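Long-range contact in potential RNA-dependent RNA polymerase (Human picobirnavirus, PDB 5I62), which catalyses RNA-templated synthesis of RNA from ribonucleoside triphosphates, probably in both transcription and replication of the viral genome: residues L338-N351 with Y365-R379. Residues are numbered along the deposited sequence; the frame is centred on the assembly and turned at random.
Sequences LQHEAAISHHTTLN and YPGISAEDVMQSYSR
Tyr-365 lies flat against the backbone of helix 338-345, with CA of Ala-343 3.8 Å from the ring centroid and only 4° off the normal, a CH-pi contact. CG of Tyr-365, held between its backbone N and carbonyl carbon (chi1 60°), leads the ring out to the helix, while Ile-368 CB backs the opposite face and Thr-348 CG2 comes up obliquely to within 3.5 Å of Tyr-365 CD1. Tyr-377 is also covered on both faces, but off-centre, by Leu-338 CB and Val-373 CG1; water 2 joins its OH to Gln-339 NE2, which also bonds Gln-355. Both helices belong to the palm of the polymerase; the hairpin of strands 355-357 and 360-363 that joins them carries the Gly-Asp-Asp of motif C, and their axes cross at 117°, coming within 9.2 Å. Ser-376 meets Ala-342 near the crossing, and the side chain of Arg-379 turns back to grip Ser-376 side-on, NE to the carbonyl O and NH2 to OG. Arg-379 NH2 also reaches Ser-345 OG in the guanidinium plane (2.9 Å), and Glu-341 OE1, which also bonds His-380, adds a long salt bridge to it at 3.6 Å. Water 1 links Glu-341 OE1, Leu-338 O and Ser-376 OG.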
loop_
_atom_site.group_PDB
_atom_site.type_symbol
_atom_site.label_atom_id
_atom_site.label_comp_id
_atom_site.label_asym_id
_atom_site.label_seq_id
_atom_site.Cartn_x
_atom_site.Cartn_y
_atom_site.Cartn_z
ATOM N N LEU A 338 -4.297 4.345 -17.930
ATOM C CA LEU A 338 -5.412 3.426 -18.147
ATOM C C LEU A 338 -6.755 4.157 -18.095
ATOM O O LEU A 338 -7.656 3.896 -18.903
ATOM C CB LEU A 338 -5.373 2.303 -17.102
ATOM C CG LEU A 338 -4.306 1.213 -17.205
ATOM C CD1 LEU A 338 -4.386 0.297 -15.975
ATOM C CD2 LEU A 338 -4.486 0.405 -18.493
ATOM N N GLN A 339 -6.911 5.065 -17.129
ATOM C CA GLN A 339 -8.165 5.801 -16.993
ATOM C C GLN A 339 -8.393 6.693 -18.202
ATOM O O GLN A 339 -9.497 6.742 -18.755
ATOM C CB GLN A 339 -8.155 6.618 -15.692
ATOM C CG GLN A 339 -8.067 5.748 -14.409
ATOM C CD GLN A 339 -8.276 6.561 -13.138
ATOM O OE1 GLN A 339 -7.884 7.717 -13.059
ATOM N NE2 GLN A 339 -8.952 5.966 -12.159
ATOM N N HIS A 340 -7.357 7.418 -18.631
ATOM C CA HIS A 340 -7.491 8.248 -19.823
ATOM C C HIS A 340 -7.842 7.403 -21.037
ATOM O O HIS A 340 -8.693 7.789 -21.853
ATOM C CB HIS A 340 -6.196 9.012 -20.093
ATOM C CG HIS A 340 -6.033 10.236 -19.255
ATOM N ND1 HIS A 340 -6.891 11.311 -19.343
ATOM C CD2 HIS A 340 -5.129 10.549 -18.296
ATOM C CE1 HIS A 340 -6.513 12.242 -18.482
ATOM N NE2 HIS A 340 -5.445 11.803 -17.835
ATOM N N GLU A 341 -7.193 6.241 -21.167
ATOM C CA GLU A 341 -7.390 5.399 -22.342
ATOM C C GLU A 341 -8.813 4.866 -22.408
ATOM O O GLU A 341 -9.397 4.780 -23.494
ATOM C CB GLU A 341 -6.392 4.243 -22.346
ATOM C CG GLU A 341 -6.523 3.335 -23.559
ATOM C CD GLU A 341 -5.683 2.076 -23.409
ATOM O OE1 GLU A 341 -5.912 1.308 -22.439
ATOM O OE2 GLU A 341 -4.774 1.874 -24.245
ATOM N N ALA A 342 -9.396 4.515 -21.260
ATOM C CA ALA A 342 -10.787 4.070 -21.263
ATOM C C ALA A 342 -11.711 5.154 -21.831
ATOM O O ALA A 342 -12.583 4.875 -22.663
ATOM C CB ALA A 342 -11.215 3.675 -19.853
ATOM N N ALA A 343 -11.535 6.398 -21.384
ATOM C CA ALA A 343 -12.375 7.490 -21.872
ATOM C C ALA A 343 -12.140 7.730 -23.356
ATOM O O ALA A 343 -13.087 7.823 -24.150
ATOM C CB ALA A 343 -12.100 8.767 -21.072
ATOM N N ILE A 344 -10.871 7.824 -23.743
ATOM C CA ILE A 344 -10.492 8.105 -25.121
ATOM C C ILE A 344 -10.966 6.993 -26.047
ATOM O O ILE A 344 -11.433 7.252 -27.163
ATOM C CB ILE A 344 -8.967 8.310 -25.205
ATOM C CG1 ILE A 344 -8.560 9.604 -24.494
ATOM C CG2 ILE A 344 -8.493 8.289 -26.659
ATOM C CD1 ILE A 344 -7.052 9.704 -24.216
ATOM N N SER A 345 -10.870 5.740 -25.598
ATOM C CA SER A 345 -11.381 4.629 -26.390
ATOM C C SER A 345 -12.884 4.729 -26.624
ATOM O O SER A 345 -13.387 4.143 -27.587
ATOM C CB SER A 345 -11.046 3.294 -25.726
ATOM O OG SER A 345 -9.648 3.050 -25.745
ATOM N N HIS A 346 -13.612 5.464 -25.782
ATOM C CA HIS A 346 -15.042 5.659 -25.984
ATOM C C HIS A 346 -15.365 7.082 -26.423
ATOM O O HIS A 346 -16.460 7.591 -26.172
ATOM C CB HIS A 346 -15.815 5.244 -24.736
ATOM C CG HIS A 346 -15.761 3.767 -24.488
ATOM N ND1 HIS A 346 -16.637 2.881 -25.076
ATOM C CD2 HIS A 346 -14.891 3.012 -23.773
ATOM C CE1 HIS A 346 -16.328 1.649 -24.715
ATOM N NE2 HIS A 346 -15.275 1.700 -23.919
ATOM N N HIS A 347 -14.402 7.719 -27.092
ATOM C CA HIS A 347 -14.588 8.983 -27.807
ATOM C C HIS A 347 -14.965 10.129 -26.885
ATOM O O HIS A 347 -15.703 11.026 -27.271
ATOM C CB HIS A 347 -15.612 8.824 -28.943
ATOM C CG HIS A 347 -15.295 7.678 -29.847
ATOM N ND1 HIS A 347 -15.852 6.429 -29.690
ATOM C CD2 HIS A 347 -14.400 7.569 -30.857
ATOM C CE1 HIS A 347 -15.345 5.607 -30.593
ATOM N NE2 HIS A 347 -14.457 6.273 -31.311
ATOM N N THR A 348 -14.435 10.137 -25.668
ATOM C CA THR A 348 -14.703 11.229 -24.749
ATOM C C THR A 348 -13.445 11.476 -23.919
ATOM O O THR A 348 -12.344 11.033 -24.269
ATOM C CB THR A 348 -15.969 10.939 -23.915
ATOM O OG1 THR A 348 -16.300 12.095 -23.140
ATOM C CG2 THR A 348 -15.751 9.746 -22.968
ATOM N N THR A 349 -13.607 12.199 -22.815
ATOM C CA THR A 349 -12.511 12.707 -22.002
ATOM C C THR A 349 -12.705 12.266 -20.558
ATOM O O THR A 349 -13.818 12.304 -20.034
ATOM C CB THR A 349 -12.441 14.241 -22.089
ATOM O OG1 THR A 349 -12.188 14.625 -23.444
ATOM C CG2 THR A 349 -11.345 14.801 -21.210
ATOM N N LEU A 350 -11.614 11.832 -19.922
ATOM C CA LEU A 350 -11.668 11.447 -18.520
ATOM C C LEU A 350 -12.041 12.657 -17.675
ATOM O O LEU A 350 -11.480 13.740 -17.844
ATOM C CB LEU A 350 -10.305 10.889 -18.067
ATOM C CG LEU A 350 -10.254 10.434 -16.603
ATOM C CD1 LEU A 350 -11.185 9.204 -16.424
ATOM C CD2 LEU A 350 -8.799 10.135 -16.161
ATOM N N ASN A 351 -12.995 12.491 -16.769
ATOM C CA ASN A 351 -13.226 13.533 -15.777
ATOM C C ASN A 351 -11.972 13.621 -14.916
ATOM O O ASN A 351 -11.615 12.634 -14.268
ATOM C CB ASN A 351 -14.445 13.200 -14.935
ATOM C CG ASN A 351 -14.818 14.307 -13.959
ATOM O OD1 ASN A 351 -13.958 14.873 -13.266
ATOM N ND2 ASN A 351 -16.111 14.624 -13.903
ATOM N N TYR A 365 -16.612 9.084 -16.734
ATOM C CA TYR A 365 -16.587 9.818 -17.990
ATOM C C TYR A 365 -17.907 9.558 -18.704
ATOM O O TYR A 365 -18.634 8.634 -18.338
ATOM C CB TYR A 365 -15.378 9.418 -18.861
ATOM C CG TYR A 365 -15.327 7.953 -19.258
ATOM C CD1 TYR A 365 -16.109 7.453 -20.305
ATOM C CD2 TYR A 365 -14.458 7.073 -18.615
ATOM C CE1 TYR A 365 -16.044 6.113 -20.670
ATOM C CE2 TYR A 365 -14.380 5.739 -18.971
ATOM C CZ TYR A 365 -15.178 5.261 -19.997
ATOM O OH TYR A 365 -15.103 3.930 -20.347
ATOM N N PRO A 366 -18.257 10.368 -19.694
ATOM C CA PRO A 366 -19.568 10.199 -20.359
ATOM C C PRO A 366 -19.792 8.802 -20.918
ATOM O O PRO A 366 -19.008 8.330 -21.743
ATOM C CB PRO A 366 -19.524 11.246 -21.479
ATOM C CG PRO A 366 -18.715 12.358 -20.857
ATOM C CD PRO A 366 -17.616 11.641 -20.081
ATOM N N GLY A 367 -20.854 8.130 -20.464
ATOM C CA GLY A 367 -21.174 6.800 -20.950
ATOM C C GLY A 367 -20.353 5.671 -20.358
ATOM O O GLY A 367 -20.427 4.547 -20.861
ATOM N N ILE A 368 -19.578 5.931 -19.300
ATOM C CA ILE A 368 -18.746 4.883 -18.707
ATOM C C ILE A 368 -19.599 3.729 -18.190
ATOM O O ILE A 368 -20.696 3.930 -17.659
ATOM C CB ILE A 368 -17.881 5.465 -17.574
ATOM C CG1 ILE A 368 -16.939 4.407 -16.998
ATOM C CG2 ILE A 368 -18.750 6.025 -16.438
ATOM C CD1 ILE A 368 -15.987 5.024 -15.979
ATOM N N SER A 369 -19.087 2.510 -18.346
ATOM C CA SER A 369 -19.634 1.338 -17.684
ATOM C C SER A 369 -18.484 0.514 -17.105
ATOM O O SER A 369 -17.340 0.636 -17.531
ATOM C CB SER A 369 -20.493 0.495 -18.639
ATOM O OG SER A 369 -19.702 -0.194 -19.589
ATOM N N ALA A 370 -18.793 -0.312 -16.101
ATOM C CA ALA A 370 -17.745 -1.121 -15.483
ATOM C C ALA A 370 -17.178 -2.129 -16.474
ATOM O O ALA A 370 -15.975 -2.404 -16.482
ATOM C CB ALA A 370 -18.281 -1.830 -14.246
ATOM N N GLU A 371 -18.024 -2.690 -17.332
ATOM C CA GLU A 371 -17.506 -3.701 -18.241
ATOM C C GLU A 371 -16.692 -3.061 -19.368
ATOM O O GLU A 371 -15.741 -3.668 -19.874
ATOM C CB GLU A 371 -18.650 -4.558 -18.771
ATOM C CG GLU A 371 -19.599 -3.774 -19.634
ATOM C CD GLU A 371 -20.670 -3.010 -18.837
ATOM O OE1 GLU A 371 -20.640 -3.068 -17.566
ATOM O OE2 GLU A 371 -21.528 -2.321 -19.447
ATOM N N ASP A 372 -17.036 -1.829 -19.771
ATOM C CA ASP A 372 -16.168 -1.118 -20.710
ATOM C C ASP A 372 -14.800 -0.834 -20.091
ATOM O O ASP A 372 -13.764 -1.006 -20.747
ATOM C CB ASP A 372 -16.796 0.195 -21.155
ATOM C CG ASP A 372 -17.924 0.001 -22.156
ATOM O OD1 ASP A 372 -18.129 -1.139 -22.628
ATOM O OD2 ASP A 372 -18.589 1.004 -22.484
ATOM N N VAL A 373 -14.782 -0.323 -18.861
ATOM C CA VAL A 373 -13.507 -0.063 -18.194
ATOM C C VAL A 373 -12.715 -1.355 -18.090
ATOM O O VAL A 373 -11.516 -1.403 -18.407
ATOM C CB VAL A 373 -13.744 0.571 -16.808
ATOM C CG1 VAL A 373 -12.447 0.597 -15.994
ATOM C CG2 VAL A 373 -14.297 1.975 -16.942
ATOM N N MET A 374 -13.386 -2.433 -17.682
ATOM C CA MET A 374 -12.703 -3.711 -17.514
ATOM C C MET A 374 -12.078 -4.180 -18.825
ATOM O O MET A 374 -10.923 -4.626 -18.850
ATOM C CB MET A 374 -13.675 -4.756 -16.978
ATOM C CG MET A 374 -13.008 -5.809 -16.116
ATOM S SD MET A 374 -13.969 -7.327 -15.964
ATOM C CE MET A 374 -14.114 -7.754 -17.700
ATOM N N GLN A 375 -12.831 -4.087 -19.925
ATOM C CA GLN A 375 -12.308 -4.470 -21.235
ATOM C C GLN A 375 -11.124 -3.600 -21.634
ATOM O O GLN A 375 -10.135 -4.100 -22.194
ATOM C CB GLN A 375 -13.409 -4.371 -22.300
ATOM C CG GLN A 375 -14.331 -5.581 -22.386
ATOM C CD GLN A 375 -15.553 -5.325 -23.261
ATOM O OE1 GLN A 375 -15.482 -4.590 -24.260
ATOM N NE2 GLN A 375 -16.684 -5.941 -22.896
ATOM N N SER A 376 -11.217 -2.290 -21.383
ATOM C CA SER A 376 -10.154 -1.384 -21.802
ATOM C C SER A 376 -8.874 -1.620 -21.010
ATOM O O SER A 376 -7.773 -1.506 -21.560
ATOM C CB SER A 376 -10.606 0.070 -21.654
ATOM O OG SER A 376 -9.618 0.969 -22.137
ATOM N N TYR A 377 -9.002 -1.920 -19.714
ATOM C CA TYR A 377 -7.828 -2.174 -18.878
ATOM C C TYR A 377 -7.231 -3.555 -19.157
ATOM O O TYR A 377 -6.011 -3.701 -19.294
ATOM C CB TYR A 377 -8.199 -2.097 -17.400
ATOM C CG TYR A 377 -8.537 -0.756 -16.788
ATOM C CD1 TYR A 377 -8.737 0.388 -17.558
ATOM C CD2 TYR A 377 -8.676 -0.651 -15.414
ATOM C CE1 TYR A 377 -9.072 1.601 -16.963
ATOM C CE2 TYR A 377 -8.992 0.544 -14.810
ATOM C CZ TYR A 377 -9.189 1.669 -15.584
ATOM O OH TYR A 377 -9.504 2.850 -14.946
ATOM N N SER A 378 -8.082 -4.589 -19.197
ATOM C CA SER A 378 -7.614 -5.975 -19.161
ATOM C C SER A 378 -6.825 -6.356 -20.406
ATOM O O SER A 378 -5.967 -7.246 -20.348
ATOM C CB SER A 378 -8.792 -6.923 -18.981
ATOM O OG SER A 378 -9.383 -6.734 -17.709
ATOM N N ARG A 379 -7.098 -5.711 -21.536
ATOM C CA ARG A 379 -6.390 -6.032 -22.771
ATOM C C ARG A 379 -4.886 -5.810 -22.657
ATOM O O ARG A 379 -4.128 -6.312 -23.488
ATOM C CB ARG A 379 -6.949 -5.201 -23.924
ATOM C CG ARG A 379 -6.750 -3.725 -23.719
ATOM C CD ARG A 379 -7.397 -2.923 -24.835
ATOM N NE ARG A 379 -7.738 -1.564 -24.427
ATOM C CZ ARG A 379 -8.181 -0.630 -25.268
ATOM N NH1 ARG A 379 -8.311 -0.926 -26.557
ATOM N NH2 ARG A 379 -8.501 0.593 -24.828
HETATM O O HOH W 1 -7.656 1.516 -20.434
HETATM O O HOH W 2 -9.490 2.946 -12.311
HETATM O O HOH W 3 -13.713 -0.837 -23.508
#